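Local atomic coordinates of uncharacterized protein (Chondromyces crocatus, PDB entry 6I86), a protein that is of unknown function but is encoded in the crocagin gene cluster and so probably takes part in the biosynthesis of that ribosomally derived peptide. Residues M3-A8 with C66-S71; S15-F20 with L53-L58; G60-R65 with H126-H131; S71-E76 with I149-P154. All blocks are in the same frame, centred on the assembly; numbering follows the deposited sequence.

Interaction 1 of 4, residues M3-A8 with C66-S71; sequences MAEEVA and CILRSS
Leu68 holds its CG anti to the backbone N (chi1 172°), and Glu5 holds its CG anti to the carbonyl carbon (chi1 -60°). The two side chains cross obliquely where strand 4-14, outermost in a mixed five-stranded sheet, pairs with strand 60-69. Glu5 is extended beyond CG, and its OE1 lies 3.2 Å from Leu68 CG, a contact of packing and not of polarity. The strand segments run antiparallel, at 156°. Between Ala4 and Glu6 the register slips by one residue, because Glu5 and Glu6 of the edge strand both face Leu68: a classic beta bulge. Leu68 O provides the evidence, accepting from Glu5 N at 2.7 Å and, less closely, from Glu6 N at 3.2 Å; Leu68 N donates to Glu6 O. Glu6 and Leu68 point the same way side by side, with Glu6 CD 4.1 Å from Leu68 CD2. On the other face of the sheet Val7 CG1 rests 4.0 Å from Ile67 CG1, and Ile67 CG2 lies over one face of the Arg69 guanidinium, whose NH1 is bound to Ala2 O. Beyond the bulge, Ser70 OG takes a hydrogen bond from Met3 N at 2.9 Å, while Ser70 N donates to Met3 O. An alanine at Leu68 would probably open a gap beside Val112 and leave the Glu5 carboxylate freer to turn, since the branch that both now touch would be gone. The chemistry implies a seam held chiefly by main-chain bonds, with one carbonyl doubly engaged; across it Glu5 and Glu6 add packing against Leu68, and Glu5 also against Ser70.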
loop_
_atom_site.group_PDB
_atom_site.type_symbol
_atom_site.label_atom_id
_atom_site.label_comp_id
_atom_site.label_asym_id
_atom_site.label_seq_id
_atom_site.Cartn_x
_atom_site.Cartn_y
_atom_site.Cartn_z
ATOM N N MET A 3 -0.606 -1.464 19.855
ATOM C CA MET A 3 -2.054 -1.423 19.726
ATOM C C MET A 3 -2.465 -0.983 18.330
ATOM O O MET A 3 -1.963 0.016 17.810
ATOM C CB MET A 3 -2.654 -0.480 20.766
ATOM C CG MET A 3 -2.054 -0.637 22.136
ATOM S SD MET A 3 -2.807 -1.998 23.024
ATOM C CE MET A 3 -4.384 -1.262 23.457
ATOM N N ALA A 4 -3.378 -1.739 17.729
ATOM C CA ALA A 4 -4.061 -1.264 16.537
ATOM C C ALA A 4 -4.817 0.013 16.871
ATOM O O ALA A 4 -5.591 0.058 17.831
ATOM C CB ALA A 4 -5.019 -2.331 16.009
ATOM N N GLU A 5 -4.563 1.061 16.098
ATOM C CA GLU A 5 -5.231 2.341 16.283
ATOM C C GLU A 5 -6.226 2.650 15.178
ATOM O O GLU A 5 -7.331 3.118 15.463
ATOM C CB GLU A 5 -4.189 3.460 16.384
ATOM C CG GLU A 5 -3.220 3.270 17.551
ATOM C CD GLU A 5 -1.974 4.125 17.432
ATOM O OE1 GLU A 5 -1.437 4.249 16.310
ATOM O OE2 GLU A 5 -1.528 4.674 18.460
ATOM N N GLU A 6 -5.867 2.386 13.923
ATOM C CA GLU A 6 -6.786 2.496 12.799
ATOM C C GLU A 6 -6.521 1.349 11.836
ATOM O O GLU A 6 -5.372 0.953 11.626
ATOM C CB GLU A 6 -6.648 3.839 12.071
ATOM C CG GLU A 6 -6.905 5.042 12.965
ATOM C CD GLU A 6 -6.671 6.359 12.258
ATOM O OE1 GLU A 6 -6.838 7.414 12.906
ATOM O OE2 GLU A 6 -6.330 6.342 11.058
ATOM N N VAL A 7 -7.596 0.799 11.271
ATOM C CA VAL A 7 -7.493 -0.351 10.373
ATOM C C VAL A 7 -8.474 -0.164 9.222
ATOM O O VAL A 7 -9.635 0.200 9.435
ATOM C CB VAL A 7 -7.774 -1.689 11.093
ATOM C CG1 VAL A 7 -7.547 -2.860 10.146
ATOM C CG2 VAL A 7 -6.908 -1.841 12.340
ATOM N N ALA A 8 -8.005 -0.425 8.001
ATOM C CA ALA A 8 -8.874 -0.454 6.834
ATOM C C ALA A 8 -8.290 -1.408 5.802
ATOM O O ALA A 8 -7.086 -1.679 5.784
ATOM C CB ALA A 8 -9.063 0.941 6.222
ATOM N N CYS A 66 -4.375 -2.183 5.791
ATOM C CA CYS A 66 -3.483 -1.143 6.284
ATOM C C CYS A 66 -3.827 -0.843 7.735
ATOM O O CYS A 66 -5.002 -0.666 8.076
ATOM C CB CYS A 66 -3.589 0.127 5.443
ATOM S SG CYS A 66 -2.343 1.374 5.843
ATOM N N ILE A 67 -2.805 -0.786 8.583
ATOM C CA ILE A 67 -2.978 -0.607 10.017
ATOM C C ILE A 67 -2.080 0.526 10.488
ATOM O O ILE A 67 -0.877 0.533 10.202
ATOM C CB ILE A 67 -2.649 -1.899 10.791
ATOM C CG1 ILE A 67 -3.535 -3.053 10.319
ATOM C CG2 ILE A 67 -2.784 -1.679 12.292
ATOM C CD1 ILE A 67 -3.033 -4.409 10.750
ATOM N N LEU A 68 -2.666 1.483 11.201
ATOM C CA LEU A 68 -1.897 2.391 12.038
ATOM C C LEU A 68 -1.789 1.750 13.414
ATOM O O LEU A 68 -2.811 1.445 14.043
ATOM C CB LEU A 68 -2.554 3.766 12.127
ATOM C CG LEU A 68 -1.904 4.719 13.134
ATOM C CD1 LEU A 68 -0.533 5.173 12.652
ATOM C CD2 LEU A 68 -2.800 5.916 13.413
ATOM N N ARG A 69 -0.561 1.515 13.864
ATOM C CA ARG A 69 -0.308 0.815 15.112
ATOM C C ARG A 69 0.582 1.686 15.989
ATOM O O ARG A 69 1.328 2.538 15.499
ATOM C CB ARG A 69 0.342 -0.555 14.851
ATOM C CG ARG A 69 0.086 -1.594 15.941
ATOM C CD ARG A 69 0.774 -2.921 15.625
ATOM N NE ARG A 69 0.047 -3.741 14.654
ATOM C CZ ARG A 69 -1.098 -4.375 14.900
ATOM N NH1 ARG A 69 -1.663 -4.303 16.098
ATOM N NH2 ARG A 69 -1.674 -5.095 13.945
ATOM N N SER A 70 0.485 1.480 17.304
ATOM C CA SER A 70 1.267 2.295 18.228
ATOM C C SER A 70 2.752 1.963 18.175
ATOM O O SER A 70 3.574 2.793 18.575
ATOM C CB SER A 70 0.755 2.125 19.659
ATOM O OG SER A 70 1.082 0.845 20.170
ATOM N N SER A 71 3.108 0.774 17.702
ATOM C CA SER A 71 4.498 0.364 17.546
ATOM C C SER A 71 4.531 -0.789 16.550
ATOM O O SER A 71 3.518 -1.114 15.920
ATOM C CB SER A 71 5.114 -0.014 18.899
ATOM O OG SER A 71 4.570 -1.225 19.395
#

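Interaction 2 of 4, residues S15-F20 with L53-L58; sequences STWILF and LLQVVL
Leu53 spreads its two methyls over one face of the Trp17 indole, on an antiparallel strand pair at the edge of a four-stranded sheet, where strand 51-55 is outermost beside strand 17-22. In CH-pi geometry, Leu53 CD1 stands 3.8 Å from the centroid of the six-membered ring of Trp17 and 11° off the ring normal. The second methyl, Leu53 CD2, lies 3.7 Å from Trp17 CD1, above the pyrrole part. Gln55 approaches the same indole from its edge. The bend of its chain at chi2 (149°) sets CD near the ring plane. The amide and indole planes are 21° apart. Trp17 NE1 donates to Gln55 OE1 at 3.0 Å, with the oxygen slightly out of the ring plane; the bond is somewhat bent, and the donor is tilted out of the Gln55 carbonyl plane. Trp17 and Leu19 also touch helix 38-47, which covers this face.

The other face carries Ile18, Leu54, Phe20 and Val56. Ile18 and Leu54 form a hydrogen-bonded pair and meet at their beta carbons, Ile18 CB lying 3.8 Å from Leu54 CB. Leu54 CD1 then sits over one face of the Phe20 ring, 4.2 Å from its centroid and shifted toward the rim, while Leu54 and Val56 both reach Trp123 of strand 115-123. One side of the pair is thus helix-covered and the other is turned to the second sheet. Past the last bridge the chains stay joined by a backbone bond, Val56 N to Thr16 O at 2.8 Å, and Val56 CG2 packs 3.6 Å from Ser15 C.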
loop_
_atom_site.group_PDB
_atom_site.type_symbol
_atom_site.label_atom_id
_atom_site.label_comp_id
_atom_site.label_asym_id
_atom_site.label_seq_id
_atom_site.Cartn_x
_atom_site.Cartn_y
_atom_site.Cartn_z
ATOM N N SER A 15 -1.382 -5.047 -11.988
ATOM C CA SER A 15 -0.533 -5.923 -12.779
ATOM C C SER A 15 0.932 -5.879 -12.371
ATOM O O SER A 15 1.643 -6.864 -12.592
ATOM C CB SER A 15 -0.648 -5.575 -14.272
ATOM O OG SER A 15 -0.172 -4.266 -14.537
ATOM N N THR A 16 1.399 -4.777 -11.783
ATOM C CA THR A 16 2.797 -4.667 -11.379
ATOM C C THR A 16 2.944 -3.983 -10.024
ATOM O O THR A 16 3.427 -4.597 -9.067
ATOM C CB THR A 16 3.612 -3.907 -12.433
ATOM O OG1 THR A 16 2.939 -2.690 -12.778
ATOM C CG2 THR A 16 3.804 -4.743 -13.690
ATOM N N TRP A 17 2.537 -2.720 -9.924
ATOM C CA TRP A 17 2.804 -1.906 -8.745
ATOM C C TRP A 17 1.518 -1.348 -8.149
ATOM O O TRP A 17 0.706 -0.744 -8.859
ATOM C CB TRP A 17 3.745 -0.749 -9.081
ATOM C CG TRP A 17 5.147 -1.161 -9.390
ATOM C CD1 TRP A 17 5.695 -2.402 -9.242
ATOM C CD2 TRP A 17 6.191 -0.317 -9.883
ATOM N NE1 TRP A 17 7.016 -2.383 -9.622
ATOM C CE2 TRP A 17 7.345 -1.113 -10.019
ATOM C CE3 TRP A 17 6.260 1.036 -10.227
ATOM C CZ2 TRP A 17 8.554 -0.601 -10.485
ATOM C CZ3 TRP A 17 7.460 1.543 -10.688
ATOM C CH2 TRP A 17 8.591 0.727 -10.813
ATOM N N ILE A 18 1.349 -1.542 -6.843
ATOM C CA ILE A 18 0.397 -0.787 -6.038
ATOM C C ILE A 18 1.186 0.265 -5.274
ATOM O O ILE A 18 2.228 -0.043 -4.681
ATOM C CB ILE A 18 -0.382 -1.704 -5.078
ATOM C CG1 ILE A 18 -1.142 -2.773 -5.864
ATOM C CG2 ILE A 18 -1.341 -0.892 -4.227
ATOM C CD1 ILE A 18 -1.582 -3.958 -5.028
ATOM N N LEU A 19 0.710 1.507 -5.294
ATOM C CA LEU A 19 1.458 2.639 -4.763
ATOM C C LEU A 19 0.674 3.311 -3.647
ATOM O O LEU A 19 -0.510 3.618 -3.813
ATOM C CB LEU A 19 1.774 3.649 -5.872
ATOM C CG LEU A 19 2.498 3.088 -7.096
ATOM C CD1 LEU A 19 2.482 4.098 -8.234
ATOM C CD2 LEU A 19 3.926 2.683 -6.754
ATOM N N PHE A 20 1.339 3.542 -2.517
ATOM C CA PHE A 20 0.759 4.208 -1.360
ATOM C C PHE A 20 1.459 5.542 -1.154
ATOM O O PHE A 20 2.687 5.613 -1.214
ATOM C CB PHE A 20 0.908 3.365 -0.089
ATOM C CG PHE A 20 -0.107 2.271 0.044
ATOM C CD1 PHE A 20 -0.643 1.654 -1.070
ATOM C CD2 PHE A 20 -0.527 1.863 1.295
ATOM C CE1 PHE A 20 -1.576 0.648 -0.938
ATOM C CE2 PHE A 20 -1.457 0.861 1.429
ATOM C CZ PHE A 20 -1.984 0.251 0.313
ATOM N N LEU A 53 5.926 1.137 -2.152
ATOM C CA LEU A 53 5.678 0.399 -3.387
ATOM C C LEU A 53 5.369 -1.056 -3.055
ATOM O O LEU A 53 6.167 -1.730 -2.395
ATOM C CB LEU A 53 6.882 0.510 -4.329
ATOM C CG LEU A 53 6.779 0.037 -5.781
ATOM C CD1 LEU A 53 7.732 0.842 -6.656
ATOM C CD2 LEU A 53 7.085 -1.450 -5.907
ATOM N N LEU A 54 4.214 -1.535 -3.521
ATOM C CA LEU A 54 3.784 -2.921 -3.352
ATOM C C LEU A 54 3.812 -3.609 -4.712
ATOM O O LEU A 54 2.928 -3.382 -5.546
ATOM C CB LEU A 54 2.388 -2.989 -2.740
ATOM C CG LEU A 54 2.252 -2.744 -1.240
ATOM C CD1 LEU A 54 0.834 -2.322 -0.905
ATOM C CD2 LEU A 54 2.612 -4.010 -0.491
ATOM N N GLN A 55 4.815 -4.456 -4.927
ATOM C CA GLN A 55 4.958 -5.176 -6.184
ATOM C C GLN A 55 4.167 -6.477 -6.148
ATOM O O GLN A 55 4.146 -7.181 -5.134
ATOM C CB GLN A 55 6.433 -5.471 -6.476
ATOM C CG GLN A 55 6.669 -6.324 -7.715
ATOM C CD GLN A 55 7.976 -5.999 -8.410
ATOM O OE1 GLN A 55 8.348 -4.834 -8.548
ATOM N NE2 GLN A 55 8.680 -7.033 -8.861
ATOM N N VAL A 56 3.505 -6.784 -7.261
ATOM C CA VAL A 56 2.861 -8.074 -7.456
ATOM C C VAL A 56 3.541 -8.762 -8.631
ATOM O O VAL A 56 4.151 -8.123 -9.493
ATOM C CB VAL A 56 1.343 -7.957 -7.698
ATOM C CG1 VAL A 56 0.672 -7.271 -6.520
ATOM C CG2 VAL A 56 1.062 -7.213 -8.996
ATOM N N VAL A 57 3.433 -10.088 -8.651
ATOM C CA VAL A 57 4.122 -10.880 -9.662
ATOM C C VAL A 57 3.343 -10.886 -10.971
ATOM O O VAL A 57 3.929 -10.803 -12.056
ATOM C CB VAL A 57 4.355 -12.303 -9.128
ATOM C CG1 VAL A 57 5.282 -13.069 -10.041
ATOM C CG2 VAL A 57 4.918 -12.249 -7.717
ATOM N N LEU A 58 2.018 -10.993 -10.891
ATOM C CA LEU A 58 1.177 -11.042 -12.077
ATOM C C LEU A 58 -0.118 -10.299 -11.788
ATOM O O LEU A 58 -0.432 -9.987 -10.636
ATOM C CB LEU A 58 0.882 -12.490 -12.502
ATOM C CG LEU A 58 2.065 -13.450 -12.674
ATOM C CD1 LEU A 58 1.598 -14.886 -12.533
ATOM C CD2 LEU A 58 2.769 -13.243 -14.011
#

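Interaction 3 of 4, residues G60-R65 with H126-H131; sequences GYFKVR and HEESKH
His131 O is met by two neighbouring residues of the strand: Tyr61 N donates a hydrogen bond to it at 3.2 Å, and Gly60 CA makes a CH...O contact at 3.4 Å. This carbonyl belongs to the last residue of a type I beta turn, Glu128 to His131, which lies in the chain segment that carries helix 125-128 and is pressed against the start of strand 60-69. The turn is fixed by its own bond from His131 N to Glu128 O, 3.0 Å long.

Phe62 provides the apolar part. Its CG lies anti to the carbonyl carbon (chi1 -50°). Its CE1 meets Glu128 CG obliquely, at 3.4 Å. Ring and carboxylate planes are 76° apart, so the acid does not stack on the ring; Glu128 O, by contrast, lies at the ring edge and in its plane. The carboxylate itself is held from outside: OE1 by Trp123 NE1, and OE2 by both Tyr132 OH and Val57 N, which ties the helix to the chain after strand 51-55.

The His131 ring is likewise bracketed, ND1 by Asp147 and NE2 by Glu144, and Asp147 also receives Lys63 N, giving strand and turn a common partner. Lys130 CB covers one face of the imidazole over its centre, and Lys130 NZ bridges to Glu127 OE1 at 2.8 Å. One polar atom is left over: Tyr61 O, buried without a hydrogen-bond partner, has His131 CB 3.2 Å away.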
loop_
_atom_site.group_PDB
_atom_site.type_symbol
_atom_site.label_atom_id
_atom_site.label_comp_id
_atom_site.label_asym_id
_atom_site.label_seq_id
_atom_site.Cartn_x
_atom_site.Cartn_y
_atom_site.Cartn_z
ATOM N N GLY A 60 -3.828 -9.346 -11.011
ATOM C CA GLY A 60 -4.907 -9.946 -10.257
ATOM C C GLY A 60 -5.641 -8.893 -9.457
ATOM O O GLY A 60 -5.454 -7.692 -9.656
ATOM N N TYR A 61 -6.496 -9.365 -8.556
ATOM C CA TYR A 61 -7.169 -8.518 -7.581
ATOM C C TYR A 61 -6.650 -8.882 -6.201
ATOM O O TYR A 61 -6.593 -10.065 -5.852
ATOM C CB TYR A 61 -8.687 -8.699 -7.632
ATOM C CG TYR A 61 -9.388 -7.877 -8.687
ATOM C CD1 TYR A 61 -9.502 -8.337 -9.990
ATOM C CD2 TYR A 61 -9.947 -6.646 -8.374
ATOM C CE1 TYR A 61 -10.150 -7.592 -10.957
ATOM C CE2 TYR A 61 -10.598 -5.892 -9.335
ATOM C CZ TYR A 61 -10.696 -6.369 -10.624
ATOM O OH TYR A 61 -11.343 -5.624 -11.585
ATOM N N PHE A 62 -6.279 -7.876 -5.418
ATOM C CA PHE A 62 -5.558 -8.114 -4.178
ATOM C C PHE A 62 -6.164 -7.318 -3.035
ATOM O O PHE A 62 -6.539 -6.153 -3.199
ATOM C CB PHE A 62 -4.078 -7.768 -4.349
ATOM C CG PHE A 62 -3.463 -8.394 -5.566
ATOM C CD1 PHE A 62 -3.212 -9.759 -5.604
ATOM C CD2 PHE A 62 -3.171 -7.631 -6.686
ATOM C CE1 PHE A 62 -2.660 -10.351 -6.731
ATOM C CE2 PHE A 62 -2.616 -8.217 -7.818
ATOM C CZ PHE A 62 -2.361 -9.578 -7.839
ATOM N N LYS A 63 -6.249 -7.964 -1.878
ATOM C CA LYS A 63 -6.773 -7.359 -0.662
ATOM C C LYS A 63 -5.596 -6.932 0.206
ATOM O O LYS A 63 -4.768 -7.766 0.591
ATOM C CB LYS A 63 -7.673 -8.343 0.083
ATOM C CG LYS A 63 -8.162 -7.855 1.438
ATOM C CD LYS A 63 -9.029 -8.907 2.126
ATOM C CE LYS A 63 -10.340 -9.128 1.386
ATOM N NZ LYS A 63 -11.172 -10.188 2.026
ATOM N N VAL A 64 -5.517 -5.638 0.504
ATOM C CA VAL A 64 -4.429 -5.074 1.292
ATOM C C VAL A 64 -5.026 -4.457 2.546
ATOM O O VAL A 64 -5.857 -3.544 2.462
ATOM C CB VAL A 64 -3.624 -4.032 0.500
ATOM C CG1 VAL A 64 -2.445 -3.530 1.327
ATOM C CG2 VAL A 64 -3.148 -4.618 -0.818
ATOM N N ARG A 65 -4.610 -4.958 3.704
ATOM C CA ARG A 65 -5.002 -4.383 4.982
ATOM C C ARG A 65 -3.941 -3.386 5.425
ATOM O O ARG A 65 -2.744 -3.691 5.397
ATOM C CB ARG A 65 -5.176 -5.473 6.038
ATOM C CG ARG A 65 -5.516 -4.941 7.421
ATOM C CD ARG A 65 -5.735 -6.077 8.407
ATOM N NE ARG A 65 -6.788 -6.989 7.965
ATOM C CZ ARG A 65 -6.861 -8.268 8.316
ATOM N NH1 ARG A 65 -5.942 -8.789 9.118
ATOM N NH2 ARG A 65 -7.851 -9.027 7.868
ATOM N N HIS A 126 2.265 -16.597 -1.574
ATOM C CA HIS A 126 1.368 -17.747 -1.634
ATOM C C HIS A 126 -0.088 -17.304 -1.716
ATOM O O HIS A 126 -0.868 -17.837 -2.514
ATOM C CB HIS A 126 1.593 -18.643 -0.418
ATOM C CG HIS A 126 0.977 -20.001 -0.546
ATOM N ND1 HIS A 126 -0.026 -20.446 0.288
ATOM C CD2 HIS A 126 1.221 -21.013 -1.414
ATOM C CE1 HIS A 126 -0.373 -21.674 -0.059
ATOM N NE2 HIS A 126 0.370 -22.041 -1.088
ATOM N N GLU A 127 -0.473 -16.325 -0.895
ATOM C CA GLU A 127 -1.843 -15.829 -0.938
ATOM C C GLU A 127 -2.099 -15.031 -2.210
ATOM O O GLU A 127 -3.174 -15.143 -2.812
ATOM C CB GLU A 127 -2.132 -14.978 0.298
ATOM C CG GLU A 127 -3.597 -14.590 0.467
ATOM C CD GLU A 127 -4.475 -15.763 0.860
ATOM O OE1 GLU A 127 -3.933 -16.798 1.300
ATOM O OE2 GLU A 127 -5.713 -15.646 0.741
ATOM N N GLU A 128 -1.123 -14.216 -2.627
ATOM C CA GLU A 128 -1.257 -13.451 -3.865
ATOM C C GLU A 128 -1.556 -14.360 -5.048
ATOM O O GLU A 128 -2.440 -14.067 -5.862
ATOM C CB GLU A 128 0.019 -12.649 -4.128
ATOM C CG GLU A 128 0.079 -12.049 -5.525
ATOM C CD GLU A 128 1.467 -11.586 -5.919
ATOM O OE1 GLU A 128 2.223 -11.130 -5.033
ATOM O OE2 GLU A 128 1.799 -11.672 -7.118
ATOM N N SER A 129 -0.837 -15.479 -5.151
ATOM C CA SER A 129 -0.992 -16.398 -6.272
ATOM C C SER A 129 -2.335 -17.118 -6.281
ATOM O O SER A 129 -2.608 -17.855 -7.235
ATOM C CB SER A 129 0.146 -17.421 -6.267
ATOM O OG SER A 129 0.114 -18.215 -5.095
ATOM N N LYS A 130 -3.174 -16.940 -5.259
ATOM C CA LYS A 130 -4.530 -17.471 -5.299
ATOM C C LYS A 130 -5.495 -16.577 -6.061
ATOM O O LYS A 130 -6.626 -16.999 -6.323
ATOM C CB LYS A 130 -5.084 -17.664 -3.885
ATOM C CG LYS A 130 -4.365 -18.678 -3.019
ATOM C CD LYS A 130 -4.972 -18.682 -1.620
ATOM C CE LYS A 130 -4.175 -19.548 -0.660
ATOM N NZ LYS A 130 -4.696 -19.432 0.731
ATOM N N HIS A 131 -5.083 -15.360 -6.422
ATOM C CA HIS A 131 -6.020 -14.310 -6.798
ATOM C C HIS A 131 -5.693 -13.681 -8.146
ATOM O O HIS A 131 -6.108 -12.550 -8.417
ATOM C CB HIS A 131 -6.059 -13.250 -5.698
ATOM C CG HIS A 131 -6.404 -13.807 -4.351
ATOM N ND1 HIS A 131 -5.616 -13.611 -3.238
ATOM C CD2 HIS A 131 -7.445 -14.573 -3.946
ATOM C CE1 HIS A 131 -6.162 -14.228 -2.203
ATOM N NE2 HIS A 131 -7.273 -14.816 -2.606
#

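Interaction 4 of 4, residues S71-E76 with I149-P154; sequences SAPAFE and IITLWP
Ser71 lies in the loop that follows strand 60-69 and folds over the indole of Trp153, on strand 148-154, in a CH-pi packing without any hydrogen bond between the segments; the two strands are parallel neighbours in the mixed five-stranded sheet. Its carbonyl carbon, Ser71 C, lies 3.6 Å from Trp153 CG, over one face and toward the rim. The main chain then passes across the same face: Ala72 N sits above the centre, and Ala72 CA stands 3.6 Å from the centroid of the six-membered ring, 4° off its normal. Ala72 CB continues outward to 3.6 Å from Trp153 CZ2. Pro73 ends the contact, its ring and the indole crossing at about a right angle, and it also touches Leu120 of strand 115-123.

In Trp153, CG lies between the backbone N and the carbonyl carbon (chi1 64°), and chi2 of 95° turns the indole with one face to the loop. An alanine at Trp153 would probably leave Ser71, Ala72 and Pro73 without the indole they lie against and open a gap under the loop. Beyond the indole the contact thins: Pro73 CD is 3.9 Å from Trp153 CZ3, but 4.4 Å from Thr151 CG2.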
loop_
_atom_site.group_PDB
_atom_site.type_symbol
_atom_site.label_atom_id
_atom_site.label_comp_id
_atom_site.label_asym_id
_atom_site.label_seq_id
_atom_site.Cartn_x
_atom_site.Cartn_y
_atom_site.Cartn_z
ATOM N N SER A 71 3.108 0.774 17.702
ATOM C CA SER A 71 4.498 0.364 17.546
ATOM C C SER A 71 4.531 -0.789 16.550
ATOM O O SER A 71 3.518 -1.114 15.920
ATOM C CB SER A 71 5.114 -0.014 18.899
ATOM O OG SER A 71 4.570 -1.225 19.395
ATOM N N ALA A 72 5.701 -1.407 16.404
ATOM C CA ALA A 72 5.826 -2.570 15.542
ATOM C C ALA A 72 4.883 -3.675 16.021
ATOM O O ALA A 72 4.626 -3.803 17.224
ATOM C CB ALA A 72 7.268 -3.073 15.528
ATOM N N PRO A 73 4.346 -4.483 15.104
ATOM C CA PRO A 73 3.363 -5.495 15.507
ATOM C C PRO A 73 3.977 -6.543 16.419
ATOM O O PRO A 73 5.134 -6.939 16.258
ATOM C CB PRO A 73 2.907 -6.102 14.175
ATOM C CG PRO A 73 4.006 -5.785 13.209
ATOM C CD PRO A 73 4.569 -4.470 13.648
ATOM N N ALA A 74 3.187 -6.977 17.403
ATOM C CA ALA A 74 3.618 -8.061 18.275
ATOM C C ALA A 74 3.643 -9.390 17.533
ATOM O O ALA A 74 4.452 -10.267 17.856
ATOM C CB ALA A 74 2.703 -8.148 19.496
ATOM N N PHE A 75 2.778 -9.552 16.535
ATOM C CA PHE A 75 2.684 -10.787 15.771
ATOM C C PHE A 75 2.808 -10.477 14.289
ATOM O O PHE A 75 2.066 -9.644 13.758
ATOM C CB PHE A 75 1.367 -11.514 16.051
ATOM C CG PHE A 75 1.198 -11.913 17.485
ATOM C CD1 PHE A 75 1.766 -13.082 17.965
ATOM C CD2 PHE A 75 0.484 -11.111 18.360
ATOM C CE1 PHE A 75 1.620 -13.451 19.291
ATOM C CE2 PHE A 75 0.334 -11.473 19.690
ATOM C CZ PHE A 75 0.903 -12.643 20.156
ATOM N N GLU A 76 3.741 -11.153 13.629
ATOM C CA GLU A 76 3.918 -10.996 12.197
ATOM C C GLU A 76 2.725 -11.583 11.444
ATOM O O GLU A 76 1.982 -12.426 11.956
ATOM C CB GLU A 76 5.213 -11.675 11.749
ATOM C CG GLU A 76 5.152 -13.200 11.792
ATOM C CD GLU A 76 6.526 -13.846 11.792
ATOM O OE1 GLU A 76 7.534 -13.109 11.758
ATOM O OE2 GLU A 76 6.598 -15.093 11.840
ATOM N N ILE A 149 -0.213 -6.913 4.313
ATOM C CA ILE A 149 -0.564 -6.027 5.416
ATOM C C ILE A 149 0.489 -4.933 5.499
ATOM O O ILE A 149 1.687 -5.226 5.592
ATOM C CB ILE A 149 -0.672 -6.781 6.757
ATOM C CG1 ILE A 149 -1.701 -7.911 6.660
ATOM C CG2 ILE A 149 -1.050 -5.821 7.876
ATOM C CD1 ILE A 149 -1.882 -8.687 7.950
ATOM N N ILE A 150 0.045 -3.680 5.463
ATOM C CA ILE A 150 0.918 -2.517 5.569
ATOM C C ILE A 150 0.677 -1.881 6.929
ATOM O O ILE A 150 -0.431 -1.412 7.214
ATOM C CB ILE A 150 0.664 -1.507 4.439
ATOM C CG1 ILE A 150 0.669 -2.218 3.087
ATOM C CG2 ILE A 150 1.717 -0.414 4.463
ATOM C CD1 ILE A 150 1.928 -3.020 2.845
ATOM N N THR A 151 1.708 -1.858 7.768
ATOM C CA THR A 151 1.586 -1.345 9.125
ATOM C C THR A 151 2.443 -0.099 9.286
ATOM O O THR A 151 3.632 -0.107 8.953
ATOM C CB THR A 151 1.993 -2.395 10.159
ATOM O OG1 THR A 151 1.234 -3.591 9.949
ATOM C CG2 THR A 151 1.723 -1.879 11.566
ATOM N N LEU A 152 1.834 0.964 9.799
ATOM C CA LEU A 152 2.516 2.217 10.075
ATOM C C LEU A 152 2.610 2.423 11.579
ATOM O O LEU A 152 1.684 2.079 12.319
ATOM C CB LEU A 152 1.773 3.402 9.444
ATOM C CG LEU A 152 1.891 3.731 7.952
ATOM C CD1 LEU A 152 1.395 2.596 7.064
ATOM C CD2 LEU A 152 1.137 5.020 7.646
ATOM N N TRP A 153 3.730 2.980 12.029
ATOM C CA TRP A 153 3.834 3.464 13.397
ATOM C C TRP A 153 4.826 4.615 13.417
ATOM O O TRP A 153 5.705 4.685 12.547
ATOM C CB TRP A 153 4.233 2.350 14.387
ATOM C CG TRP A 153 5.578 1.708 14.221
ATOM C CD1 TRP A 153 6.727 2.042 14.872
ATOM C CD2 TRP A 153 5.897 0.582 13.395
ATOM N NE1 TRP A 153 7.750 1.210 14.486
ATOM C CE2 TRP A 153 7.267 0.305 13.578
ATOM C CE3 TRP A 153 5.161 -0.209 12.507
ATOM C CZ2 TRP A 153 7.917 -0.729 12.905
ATOM C CZ3 TRP A 153 5.808 -1.238 11.840
ATOM C CH2 TRP A 153 7.170 -1.489 12.043
ATOM N N PRO A 154 4.696 5.546 14.365
ATOM C CA PRO A 154 5.451 6.803 14.281
ATOM C C PRO A 154 6.955 6.574 14.235
ATOM O O PRO A 154 7.505 5.770 14.990
ATOM C CB PRO A 154 5.043 7.548 15.559
ATOM C CG PRO A 154 3.721 6.969 15.926
ATOM C CD PRO A 154 3.808 5.523 15.540
#

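Overall arrangement
Interactions 1, 3 and 4 belong to the mixed five-stranded sheet, and all lie on or beside strand 60-69; interaction 2 belongs to the antiparallel four-stranded sheet. The two sheets meet, among other places, where Leu54 and Phe20 of interaction 2 pack on Ile150, in segment 149-154. Interaction 3 is the buried contact, and most of its polar side chains are matched by partners elsewhere; Glu128 links it to interaction 2 through Val57 N. Interactions 1 and 2 are partly buried antiparallel pairs with backbone bonds; interaction 2 adds apolar and aromatic packing on both faces. Interaction 4, at the surface, shares Ser71 with interaction 1 but relies on ring packing alone. Centres of interactions 1 and 4 are about 7 Å apart.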